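Local coordinates for protein NAD nucleotidase (Haemophilus influenzae, PDB 3ZTV) that degrades NAD to adenosine and nicotinamide riboside as a periplasmic, zinc-dependent pyrophosphatase and 5'-nucleotidase, at residues A[20-25]-A[226-231]. Residues are numbered along the deposited sequence; the frame is centred on the assembly and turned at random.
Sequences DHHSYL and DSHYLY. With ZN (zinc ion), chain C; ZN (zinc ion), chain B.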
ATOM      1  N   ASP A  20       2.386 -21.151  15.449  1.00  3.52           N
ATOM      2  CA  ASP A  20       1.970 -22.169  14.484  1.00  4.73           C
ATOM      3  C   ASP A  20       1.809 -23.553  15.120  1.00  4.00           C
ATOM      4  O   ASP A  20       2.233 -24.579  14.568  1.00  4.88           O
ATOM      5  CB  ASP A  20       2.942 -22.226  13.303  1.00  4.38           C
ATOM      6  CG  ASP A  20       2.908 -20.958  12.468  1.00  4.50           C
ATOM      7  OD1 ASP A  20       2.047 -20.845  11.557  1.00  4.44           O
ATOM      8  OD2 ASP A  20       3.732 -20.056  12.721  1.00  4.60           O
ATOM      9  N   HIS A  21       1.201 -23.594  16.292  1.00  4.77           N
ATOM     10  CA  HIS A  21       0.963 -24.907  16.891  1.00  4.24           C
ATOM     11  C   HIS A  21      -0.095 -25.742  16.151  1.00  4.77           C
ATOM     12  O   HIS A  21      -0.064 -26.970  16.236  1.00  5.13           O
ATOM     13  CB  HIS A  21       0.772 -24.860  18.430  1.00  4.66           C
ATOM     14  CG  HIS A  21      -0.628 -24.618  18.908  1.00  4.27           C
ATOM     15  ND1 HIS A  21      -1.099 -23.361  19.238  1.00  6.19           N
ATOM     16  CD2 HIS A  21      -1.627 -25.486  19.209  1.00  6.17           C
ATOM     17  CE1 HIS A  21      -2.341 -23.464  19.677  1.00  6.50           C
ATOM     18  NE2 HIS A  21      -2.680 -24.742  19.678  1.00  6.67           N
ATOM     19  N   HIS A  22      -0.975 -25.085  15.401  1.00  4.38           N
ATOM     20  CA  HIS A  22      -1.885 -25.787  14.478  1.00  4.61           C
ATOM     21  C   HIS A  22      -2.631 -26.956  15.141  1.00  5.38           C
ATOM     22  O   HIS A  22      -2.727 -28.051  14.580  1.00  5.63           O
ATOM     23  CB  HIS A  22      -1.115 -26.268  13.251  1.00  6.39           C
ATOM     24  CG  HIS A  22      -0.845 -25.189  12.242  1.00  5.40           C
ATOM     25  ND1 HIS A  22      -1.802 -24.719  11.369  1.00  6.36           N
ATOM     26  CD2 HIS A  22       0.295 -24.520  11.938  1.00  5.24           C
ATOM     27  CE1 HIS A  22      -1.275 -23.784  10.595  1.00  4.66           C
ATOM     28  NE2 HIS A  22       0.006 -23.658  10.908  1.00  4.97           N
ATOM     29  N   SER A  23      -3.109 -26.721  16.355  1.00  4.90           N
ATOM     30  CA  SER A  23      -3.917 -27.706  17.067  1.00  5.36           C
ATOM     31  C   SER A  23      -3.176 -28.993  17.427  1.00  5.61           C
ATOM     32  O   SER A  23      -3.817 -30.020  17.704  1.00  5.81           O
ATOM     33  CB  SER A  23      -5.218 -28.006  16.300  1.00  5.14           C
ATOM     34  OG  SER A  23      -5.996 -26.830  16.147  1.00  5.34           O
ATOM     35  N   TYR A  24      -1.839 -28.942  17.450  1.00  5.23           N
ATOM     36  CA  TYR A  24      -1.038 -30.092  17.882  1.00  4.63           C
ATOM     37  C   TYR A  24      -0.968 -30.122  19.404  1.00  5.96           C
ATOM     38  O   TYR A  24       0.019 -29.674  20.014  1.00  7.00           O
ATOM     39  CB  TYR A  24       0.370 -30.064  17.276  1.00  6.40           C
ATOM     40  CG  TYR A  24       0.423 -30.630  15.881  1.00  5.60           C
ATOM     41  CD1 TYR A  24      -0.131 -29.946  14.805  1.00  8.01           C
ATOM     42  CD2 TYR A  24       1.014 -31.866  15.637  1.00 10.07           C
ATOM     43  CE1 TYR A  24      -0.090 -30.469  13.523  1.00  8.51           C
ATOM     44  CE2 TYR A  24       1.060 -32.401  14.359  1.00 11.38           C
ATOM     45  CZ  TYR A  24       0.508 -31.693  13.306  1.00  9.51           C
ATOM     46  OH  TYR A  24       0.564 -32.235  12.043  1.00 12.59           O
ATOM     47  N   LEU A  25      -2.011 -30.651  20.028  1.00  6.27           N
ATOM     48  CA  LEU A  25      -2.032 -30.724  21.484  1.00  6.29           C
ATOM     49  C   LEU A  25      -1.148 -31.846  22.019  1.00  6.77           C
ATOM     50  O   LEU A  25      -0.603 -31.745  23.120  1.00  7.75           O
ATOM     51  CB  LEU A  25      -3.462 -30.901  22.003  1.00  6.95           C
ATOM     52  CG  LEU A  25      -4.223 -29.610  22.321  1.00  9.75           C
ATOM     53  CD1 LEU A  25      -4.248 -28.648  21.142  1.00 11.01           C
ATOM     54  CD2 LEU A  25      -5.636 -29.922  22.795  1.00 11.18           C
ATOM     55  N   ASP A 226       4.179 -18.087  10.723  1.00  4.66           N
ATOM     56  CA  ASP A 226       3.709 -18.412   9.361  1.00  5.05           C
ATOM     57  C   ASP A 226       4.620 -19.284   8.522  1.00  6.50           C
ATOM     58  O   ASP A 226       4.124 -20.119   7.760  1.00  7.45           O
ATOM     59  CB  ASP A 226       3.242 -17.205   8.529  1.00  5.73           C
ATOM     60  CG  ASP A 226       2.484 -17.632   7.265  1.00  4.63           C
ATOM     61  OD1 ASP A 226       1.407 -18.252   7.368  1.00  5.62           O
ATOM     62  OD2 ASP A 226       2.959 -17.361   6.136  1.00  7.02           O
ATOM     63  N   SER A 227       5.928 -19.068   8.623  1.00  5.21           N
ATOM     64  CA  SER A 227       6.888 -19.807   7.805  1.00  6.05           C
ATOM     65  C   SER A 227       7.286 -21.176   8.375  1.00  5.90           C
ATOM     66  O   SER A 227       7.791 -22.021   7.637  1.00  7.12           O
ATOM     67  CB  SER A 227       8.136 -18.947   7.525  1.00  6.41           C
ATOM     68  OG  SER A 227       8.479 -18.084   8.617  1.00  7.30           O
ATOM     69  N   HIS A 228       7.041 -21.404   9.668  1.00  5.29           N
ATOM     70  CA  HIS A 228       7.324 -22.702  10.300  1.00  5.61           C
ATOM     71  C   HIS A 228       8.843 -23.025  10.322  1.00  6.11           C
ATOM     72  O   HIS A 228       9.241 -24.195  10.440  1.00  6.20           O
ATOM     73  CB  HIS A 228       6.597 -23.848   9.570  1.00  5.93           C
ATOM     74  CG  HIS A 228       5.097 -23.903   9.736  1.00  5.66           C
ATOM     75  ND1 HIS A 228       4.278 -22.824  10.002  1.00  6.67           N
ATOM     76  CD2 HIS A 228       4.272 -24.968   9.612  1.00  4.35           C
ATOM     77  CE1 HIS A 228       3.019 -23.239  10.049  1.00  3.25           C
ATOM     78  NE2 HIS A 228       2.993 -24.536   9.825  1.00  8.65           N
ATOM     79  N   TYR A 229       9.699 -22.014  10.217  1.00  5.16           N
ATOM     80  CA  TYR A 229      11.148 -22.246  10.204  1.00  6.36           C
ATOM     81  C   TYR A 229      11.711 -22.505  11.590  1.00  5.22           C
ATOM     82  O   TYR A 229      11.417 -21.766  12.548  1.00  5.90           O
ATOM     83  CB  TYR A 229      11.891 -21.039   9.634  1.00  6.79           C
ATOM     84  CG  TYR A 229      11.692 -20.758   8.163  1.00  6.82           C
ATOM     85  CD1 TYR A 229      11.158 -21.708   7.298  1.00  9.47           C
ATOM     86  CD2 TYR A 229      12.056 -19.525   7.634  1.00  8.30           C
ATOM     87  CE1 TYR A 229      10.996 -21.425   5.942  1.00 10.62           C
ATOM     88  CE2 TYR A 229      11.908 -19.240   6.290  1.00  8.67           C
ATOM     89  CZ  TYR A 229      11.369 -20.186   5.452  1.00  9.57           C
ATOM     90  OH  TYR A 229      11.209 -19.892   4.112  1.00 14.55           O
ATOM     91  N   LEU A 230      12.551 -23.539  11.684  1.00  5.81           N
ATOM     92  CA  LEU A 230      13.373 -23.741  12.878  1.00  6.18           C
ATOM     93  C   LEU A 230      14.552 -22.762  12.830  1.00  6.58           C
ATOM     94  O   LEU A 230      15.411 -22.851  11.944  1.00  7.37           O
ATOM     95  CB  LEU A 230      13.887 -25.190  12.965  1.00  7.38           C
ATOM     96  CG  LEU A 230      14.819 -25.512  14.139  1.00  5.97           C
ATOM     97  CD1 LEU A 230      14.175 -25.269  15.499  1.00  6.48           C
ATOM     98  CD2 LEU A 230      15.336 -26.951  14.049  1.00  7.66           C
ATOM     99  N   TYR A 231      14.573 -21.814  13.765  1.00  5.56           N
ATOM    100  CA  TYR A 231      15.752 -20.969  13.974  1.00  4.62           C
ATOM    101  C   TYR A 231      16.520 -21.693  15.075  1.00  5.03           C
ATOM    102  O   TYR A 231      15.990 -21.950  16.151  1.00  5.41           O
ATOM    103  CB  TYR A 231      15.358 -19.554  14.427  1.00  5.15           C
ATOM    104  CG  TYR A 231      14.819 -18.590  13.371  1.00  4.56           C
ATOM    105  CD1 TYR A 231      13.722 -18.926  12.582  1.00  6.03           C
ATOM    106  CD2 TYR A 231      15.397 -17.335  13.189  1.00  5.80           C
ATOM    107  CE1 TYR A 231      13.207 -18.041  11.652  1.00  5.87           C
ATOM    108  CE2 TYR A 231      14.882 -16.436  12.263  1.00  6.46           C
ATOM    109  CZ  TYR A 231      13.798 -16.801  11.494  1.00  5.56           C
ATOM    110  OH  TYR A 231      13.298 -15.892  10.582  1.00  6.68           O
TER
HETATM  111 ZN    ZN C1599       1.189 -22.051  10.214  1.00  4.77          ZN
HETATM  112 ZN    ZN B1598       0.321 -19.204   8.961  1.00  5.13          ZN
HETATM  113  O   HOH W   1       1.246 -20.921   8.488  1.00  5.46           O
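D20 and D226 bring the two loops together, their CA atoms 6.6 Å apart, where segment 20-25 follows strand 11-18 and segment 226-231 leads from strand 221-224 into strand 230-232. A type I' turn from H21 to Y24, closed by a hydrogen bond from Y24 N to H21 O, folds the first segment back. D20 OD2 accepts the backbone N-H of D226 on the syn side in a nearly straight bond (2.8 Å, 173°), while OD1 binds one zinc ion at 2.0 Å. H22 adds NE2 to the same zinc ion at 2.1 Å, and T73 is a further polar partner of its imidazole. The rings of H22 and H228 approach edge on, neither lying over the other's face, with planes 60° apart. D226 turns its side chain to the other zinc ion, which OD1 ligates, and OD2 forms a salt bridge with K163. D70 bridges the two metals, and N102 joins the D226 zinc. A water also spans both ions and donates a hydrogen bond to D226 O. This is the two-metal centre of calcineurin-like phosphoesterases; the position of the bridging water, probably polarised by both ions, is consistent with a role as nucleophile in phosphate ester hydrolysis.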